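Local coordinates for putative uncharacterized protein (Pyrococcus furiosus, PDB 3UFC) that probably binds CRISPR RNA as a Cas6-like member of the Cas6/Cse3/CasE family, proteins of prokaryotic adaptive immunity against viruses and plasmids, at residues R4-I18 with K68-S82. Residues are numbered along the deposited sequence; the frame is centred on the assembly and turned at random.
Sequences RIEIKLLPLQDNPVI and KGIKILSDDISLYIS
Lys8 and Ser78 form a non-hydrogen-bonded pair of antiparallel strands 4-11 and 77-82, whose axes come within 4.6 Å at 154°, and the lysine chain shows how their polar face is tied together. Its CB only grazes Ile77 O. With chi1, chi2 and chi3 all close to -62°, the chain curls across the neighbouring strand: CD rests on Ser78 OG (3.2 Å), and CE lies about equally far from that hydroxyl and from Ile77 O, both to one side of it. At the tip, NZ donates to Ser78 OG (2.8 Å) and makes a salt bridge with Asp76 OD1 (2.7 Å), approached from above the carboxylate plane. Ser78 OG in turn donates a hydrogen bond to Glu6 OE1 (2.7 Å), on the anti lone pair, so the hydroxyl accepts from the ammonium and donates to the carboxylate, which fixes its rotation. The extended Glu6 chain runs alongside Tyr80, with Glu6 CG 3.4 Å from Tyr80 CE2 and carboxylate and ring planes 31° apart.

On the reverse face the contact is aliphatic. Ile5, Ile7 and Leu9 meet Ile77, Leu79 and Ile81, most tightly where Ile7 CD1 is 3.5 Å from Ile81 CD1; helix 86-98 packs against Ile5, Ile7 and Ile81. Beyond the intervening loops the two segments pair again: Ile18 and Ile70 exchange two backbone bonds, and Ile72 CD1 reaches Pro16 CG (3.8 Å). Strand 4-11 is central in the five-stranded antiparallel sheet, between 77-83 and 107-116, and this helix-backed sheet is characteristic of the ferredoxin-like domain of Cas6-family proteins.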
loop_
_atom_site.group_PDB
_atom_site.type_symbol
_atom_site.label_atom_id
_atom_site.label_comp_id
_atom_site.label_asym_id
_atom_site.label_seq_id
_atom_site.Cartn_x
_atom_site.Cartn_y
_atom_site.Cartn_z
ATOM N N ARG A 4 3.438 -8.439 8.789
ATOM C CA ARG A 4 3.586 -8.285 7.354
ATOM C C ARG A 4 3.476 -9.687 6.754
ATOM O O ARG A 4 4.149 -10.613 7.217
ATOM C CB ARG A 4 4.962 -7.678 7.076
ATOM C CG ARG A 4 5.395 -7.651 5.643
ATOM C CD ARG A 4 6.671 -6.824 5.518
ATOM N NE ARG A 4 6.400 -5.417 5.793
ATOM C CZ ARG A 4 6.750 -4.422 4.988
ATOM N NH1 ARG A 4 7.396 -4.679 3.858
ATOM N NH2 ARG A 4 6.425 -3.177 5.300
ATOM N N ILE A 5 2.620 -9.852 5.747
ATOM C CA ILE A 5 2.455 -11.161 5.116
ATOM C C ILE A 5 2.582 -11.132 3.599
ATOM O O ILE A 5 2.455 -10.080 2.961
ATOM C CB ILE A 5 1.083 -11.802 5.449
ATOM C CG1 ILE A 5 -0.048 -10.941 4.883
ATOM C CG2 ILE A 5 0.931 -11.969 6.957
ATOM C CD1 ILE A 5 -1.428 -11.556 5.056
ATOM N N GLU A 6 2.842 -12.305 3.033
ATOM C CA GLU A 6 2.964 -12.464 1.593
ATOM C C GLU A 6 1.931 -13.494 1.168
ATOM O O GLU A 6 1.857 -14.589 1.732
ATOM C CB GLU A 6 4.355 -12.956 1.193
ATOM C CG GLU A 6 4.483 -13.214 -0.309
ATOM C CD GLU A 6 5.822 -13.813 -0.705
ATOM O OE1 GLU A 6 6.033 -14.049 -1.913
ATOM O OE2 GLU A 6 6.666 -14.047 0.183
ATOM N N ILE A 7 1.122 -13.125 0.186
ATOM C CA ILE A 7 0.091 -14.002 -0.329
ATOM C C ILE A 7 0.487 -14.389 -1.746
ATOM O O ILE A 7 0.675 -13.524 -2.603
ATOM C CB ILE A 7 -1.268 -13.282 -0.343
ATOM C CG1 ILE A 7 -1.643 -12.884 1.090
ATOM C CG2 ILE A 7 -2.341 -14.179 -0.957
ATOM C CD1 ILE A 7 -2.888 -12.058 1.191
ATOM N N LYS A 8 0.653 -15.686 -1.980
ATOM C CA LYS A 8 1.016 -16.166 -3.308
ATOM C C LYS A 8 -0.285 -16.395 -4.053
ATOM O O LYS A 8 -1.233 -16.954 -3.502
ATOM C CB LYS A 8 1.807 -17.480 -3.221
ATOM C CG LYS A 8 3.127 -17.368 -2.485
ATOM C CD LYS A 8 4.080 -16.396 -3.170
ATOM C CE LYS A 8 4.437 -16.855 -4.577
ATOM N NZ LYS A 8 5.358 -15.905 -5.260
ATOM N N LEU A 9 -0.337 -15.950 -5.301
ATOM C CA LEU A 9 -1.543 -16.110 -6.098
ATOM C C LEU A 9 -1.274 -16.986 -7.311
ATOM O O LEU A 9 -0.210 -16.911 -7.925
ATOM C CB LEU A 9 -2.051 -14.745 -6.566
ATOM C CG LEU A 9 -2.377 -13.724 -5.471
ATOM C CD1 LEU A 9 -2.587 -12.346 -6.108
ATOM C CD2 LEU A 9 -3.618 -14.172 -4.700
ATOM N N LEU A 10 -2.257 -17.809 -7.650
ATOM C CA LEU A 10 -2.158 -18.695 -8.796
ATOM C C LEU A 10 -3.306 -18.359 -9.748
ATOM O O LEU A 10 -4.477 -18.464 -9.382
ATOM C CB LEU A 10 -2.246 -20.155 -8.326
ATOM C CG LEU A 10 -2.126 -21.318 -9.321
ATOM C CD1 LEU A 10 -3.425 -21.485 -10.074
ATOM C CD2 LEU A 10 -0.959 -21.084 -10.268
ATOM N N PRO A 11 -2.982 -17.914 -10.973
ATOM C CA PRO A 11 -4.037 -17.582 -11.930
ATOM C C PRO A 11 -4.665 -18.863 -12.465
ATOM O O PRO A 11 -3.963 -19.829 -12.763
ATOM C CB PRO A 11 -3.290 -16.796 -13.007
ATOM C CG PRO A 11 -1.949 -17.420 -13.002
ATOM C CD PRO A 11 -1.655 -17.585 -11.520
ATOM N N LEU A 12 -5.988 -18.874 -12.561
ATOM C CA LEU A 12 -6.697 -20.045 -13.051
ATOM C C LEU A 12 -6.464 -20.228 -14.548
ATOM O O LEU A 12 -6.370 -21.351 -15.039
ATOM C CB LEU A 12 -8.192 -19.911 -12.759
ATOM C CG LEU A 12 -8.537 -19.662 -11.287
ATOM C CD1 LEU A 12 -10.039 -19.588 -11.122
ATOM C CD2 LEU A 12 -7.967 -20.774 -10.422
ATOM N N GLN A 13 -6.362 -19.114 -15.266
ATOM C CA GLN A 13 -6.132 -19.146 -16.704
ATOM C C GLN A 13 -4.640 -18.954 -16.976
ATOM O O GLN A 13 -3.918 -18.420 -16.136
ATOM C CB GLN A 13 -6.944 -18.038 -17.390
ATOM C CG GLN A 13 -8.445 -18.075 -17.081
ATOM C CD GLN A 13 -8.802 -17.435 -15.742
ATOM O OE1 GLN A 13 -7.931 -17.167 -14.912
ATOM N NE2 GLN A 13 -10.094 -17.197 -15.526
ATOM N N ASP A 14 -4.177 -19.394 -18.142
ATOM C CA ASP A 14 -2.764 -19.267 -18.494
ATOM C C ASP A 14 -2.473 -17.973 -19.250
ATOM O O ASP A 14 -3.279 -17.526 -20.066
ATOM C CB ASP A 14 -2.317 -20.460 -19.344
ATOM C CG ASP A 14 -2.566 -21.792 -18.658
ATOM O OD1 ASP A 14 -3.744 -22.210 -18.569
ATOM O OD2 ASP A 14 -1.581 -22.416 -18.204
ATOM N N ASN A 15 -1.314 -17.382 -18.976
ATOM C CA ASN A 15 -0.908 -16.135 -19.623
ATOM C C ASN A 15 -2.051 -15.122 -19.682
ATOM O O ASN A 15 -2.295 -14.511 -20.721
ATOM C CB ASN A 15 -0.407 -16.419 -21.043
ATOM C CG ASN A 15 0.908 -17.174 -21.060
ATOM O OD1 ASN A 15 1.378 -17.598 -22.115
ATOM N ND2 ASN A 15 1.513 -17.341 -19.889
ATOM N N PRO A 16 -2.765 -14.928 -18.562
ATOM C CA PRO A 16 -3.874 -13.973 -18.558
ATOM C C PRO A 16 -3.395 -12.526 -18.592
ATOM O O PRO A 16 -2.229 -12.234 -18.328
ATOM C CB PRO A 16 -4.597 -14.307 -17.259
ATOM C CG PRO A 16 -3.461 -14.628 -16.352
ATOM C CD PRO A 16 -2.575 -15.507 -17.220
ATOM N N VAL A 17 -4.309 -11.626 -18.933
ATOM C CA VAL A 17 -4.002 -10.206 -18.976
ATOM C C VAL A 17 -4.946 -9.532 -17.989
ATOM O O VAL A 17 -6.161 -9.586 -18.151
ATOM C CB VAL A 17 -4.233 -9.609 -20.385
ATOM C CG1 VAL A 17 -3.872 -8.130 -20.388
ATOM C CG2 VAL A 17 -3.392 -10.355 -21.411
ATOM N N ILE A 18 -4.384 -8.926 -16.949
ATOM C CA ILE A 18 -5.203 -8.248 -15.953
ATOM C C ILE A 18 -5.164 -6.747 -16.211
ATOM O O ILE A 18 -4.182 -6.225 -16.734
ATOM C CB ILE A 18 -4.686 -8.493 -14.510
ATOM C CG1 ILE A 18 -3.276 -7.914 -14.352
ATOM C CG2 ILE A 18 -4.708 -9.976 -14.194
ATOM C CD1 ILE A 18 -2.725 -7.987 -12.927
ATOM N N LYS A 68 -4.617 -2.553 -22.638
ATOM C CA LYS A 68 -5.100 -3.896 -22.335
ATOM C C LYS A 68 -4.852 -4.250 -20.872
ATOM O O LYS A 68 -5.752 -4.723 -20.178
ATOM C CB LYS A 68 -4.418 -4.928 -23.236
ATOM C CG LYS A 68 -4.862 -4.876 -24.688
ATOM C CD LYS A 68 -6.349 -5.175 -24.820
ATOM C CE LYS A 68 -6.806 -5.097 -26.270
ATOM N NZ LYS A 68 -8.263 -5.391 -26.411
ATOM N N GLY A 69 -3.629 -4.019 -20.410
ATOM C CA GLY A 69 -3.299 -4.323 -19.031
ATOM C C GLY A 69 -1.936 -4.964 -18.867
ATOM O O GLY A 69 -1.012 -4.706 -19.640
ATOM N N ILE A 70 -1.813 -5.809 -17.851
ATOM C CA ILE A 70 -0.558 -6.493 -17.569
ATOM C C ILE A 70 -0.683 -7.964 -17.948
ATOM O O ILE A 70 -1.578 -8.660 -17.469
ATOM C CB ILE A 70 -0.203 -6.400 -16.066
ATOM C CG1 ILE A 70 -0.265 -4.941 -15.605
ATOM C CG2 ILE A 70 1.188 -6.959 -15.826
ATOM C CD1 ILE A 70 -0.099 -4.763 -14.104
ATOM N N LYS A 71 0.206 -8.431 -18.819
ATOM C CA LYS A 71 0.185 -9.828 -19.240
ATOM C C LYS A 71 1.091 -10.635 -18.321
ATOM O O LYS A 71 2.298 -10.401 -18.255
ATOM C CB LYS A 71 0.657 -9.966 -20.687
ATOM C CG LYS A 71 0.575 -11.390 -21.215
ATOM C CD LYS A 71 1.052 -11.478 -22.656
ATOM C CE LYS A 71 0.959 -12.902 -23.182
ATOM N NZ LYS A 71 1.385 -12.991 -24.610
ATOM N N ILE A 72 0.493 -11.582 -17.607
ATOM C CA ILE A 72 1.220 -12.433 -16.671
ATOM C C ILE A 72 1.943 -13.565 -17.397
ATOM O O ILE A 72 1.309 -14.424 -18.006
ATOM C CB ILE A 72 0.251 -13.032 -15.634
ATOM C CG1 ILE A 72 -0.413 -11.900 -14.848
ATOM C CG2 ILE A 72 0.997 -13.980 -14.703
ATOM C CD1 ILE A 72 -1.530 -12.347 -13.942
ATOM N N LEU A 73 3.270 -13.564 -17.323
ATOM C CA LEU A 73 4.078 -14.585 -17.980
ATOM C C LEU A 73 4.732 -15.524 -16.971
ATOM O O LEU A 73 5.747 -16.154 -17.272
ATOM C CB LEU A 73 5.169 -13.924 -18.829
ATOM C CG LEU A 73 4.737 -12.904 -19.887
ATOM C CD1 LEU A 73 5.974 -12.298 -20.525
ATOM C CD2 LEU A 73 3.862 -13.569 -20.934
ATOM N N SER A 74 4.152 -15.618 -15.780
ATOM C CA SER A 74 4.699 -16.479 -14.738
ATOM C C SER A 74 3.691 -16.775 -13.634
ATOM O O SER A 74 2.766 -15.999 -13.401
ATOM C CB SER A 74 5.936 -15.820 -14.124
ATOM O OG SER A 74 6.381 -16.533 -12.984
ATOM N N ASP A 75 3.882 -17.904 -12.957
ATOM C CA ASP A 75 3.007 -18.305 -11.859
ATOM C C ASP A 75 3.527 -17.753 -10.536
ATOM O O ASP A 75 2.903 -17.930 -9.496
ATOM C CB ASP A 75 2.924 -19.832 -11.778
ATOM C CG ASP A 75 1.976 -20.419 -12.801
ATOM O OD1 ASP A 75 2.112 -21.617 -13.119
ATOM O OD2 ASP A 75 1.083 -19.687 -13.277
ATOM N N ASP A 76 4.678 -17.092 -10.586
ATOM C CA ASP A 76 5.288 -16.508 -9.396
ATOM C C ASP A 76 4.697 -15.108 -9.209
ATOM O O ASP A 76 5.227 -14.112 -9.715
ATOM C CB ASP A 76 6.806 -16.448 -9.581
ATOM C CG ASP A 76 7.528 -15.958 -8.346
ATOM O OD1 ASP A 76 7.140 -16.353 -7.227
ATOM O OD2 ASP A 76 8.500 -15.190 -8.500
ATOM N N ILE A 77 3.583 -15.057 -8.483
ATOM C CA ILE A 77 2.855 -13.818 -8.234
ATOM C C ILE A 77 2.607 -13.628 -6.747
ATOM O O ILE A 77 2.103 -14.526 -6.080
ATOM C CB ILE A 77 1.487 -13.846 -8.946
ATOM C CG1 ILE A 77 1.686 -14.065 -10.444
ATOM C CG2 ILE A 77 0.731 -12.557 -8.680
ATOM C CD1 ILE A 77 0.393 -14.307 -11.199
ATOM N N SER A 78 2.935 -12.448 -6.234
ATOM C CA SER A 78 2.749 -12.173 -4.816
ATOM C C SER A 78 2.014 -10.872 -4.516
ATOM O O SER A 78 2.105 -9.902 -5.264
ATOM C CB SER A 78 4.109 -12.140 -4.114
ATOM O OG SER A 78 4.739 -13.411 -4.140
ATOM N N LEU A 79 1.281 -10.882 -3.408
ATOM C CA LEU A 79 0.552 -9.720 -2.919
ATOM C C LEU A 79 0.984 -9.577 -1.460
ATOM O O LEU A 79 0.816 -10.511 -0.667
ATOM C CB LEU A 79 -0.960 -9.953 -2.975
ATOM C CG LEU A 79 -1.812 -8.901 -2.253
ATOM C CD1 LEU A 79 -1.650 -7.536 -2.930
ATOM C CD2 LEU A 79 -3.275 -9.330 -2.265
ATOM N N TYR A 80 1.557 -8.432 -1.106
ATOM C CA TYR A 80 1.984 -8.220 0.275
ATOM C C TYR A 80 0.999 -7.324 1.013
ATOM O O TYR A 80 0.454 -6.374 0.451
ATOM C CB TYR A 80 3.387 -7.609 0.318
ATOM C CG TYR A 80 4.413 -8.420 -0.441
ATOM C CD1 TYR A 80 4.617 -8.220 -1.801
ATOM C CD2 TYR A 80 5.154 -9.418 0.199
ATOM C CE1 TYR A 80 5.530 -8.989 -2.513
ATOM C CE2 TYR A 80 6.072 -10.196 -0.503
ATOM C CZ TYR A 80 6.254 -9.974 -1.858
ATOM O OH TYR A 80 7.155 -10.730 -2.562
ATOM N N ILE A 81 0.769 -7.642 2.279
ATOM C CA ILE A 81 -0.151 -6.883 3.105
ATOM C C ILE A 81 0.520 -6.642 4.452
ATOM O O ILE A 81 1.277 -7.493 4.933
ATOM C CB ILE A 81 -1.460 -7.669 3.321
ATOM C CG1 ILE A 81 -2.132 -7.937 1.970
ATOM C CG2 ILE A 81 -2.379 -6.904 4.250
ATOM C CD1 ILE A 81 -3.421 -8.736 2.072
ATOM N N SER A 82 0.262 -5.482 5.051
ATOM C CA SER A 82 0.856 -5.171 6.341
ATOM C C SER A 82 -0.015 -4.261 7.184
ATOM O O SER A 82 -0.846 -3.511 6.661
ATOM C CB SER A 82 2.229 -4.521 6.153
ATOM O OG SER A 82 2.742 -4.074 7.401
HETATM O O HOH W 1 5.411 -4.315 8.192
HETATM O O HOH W 2 2.349 -17.346 -6.982
HETATM O O HOH W 3 1.996 -16.196 -24.637
#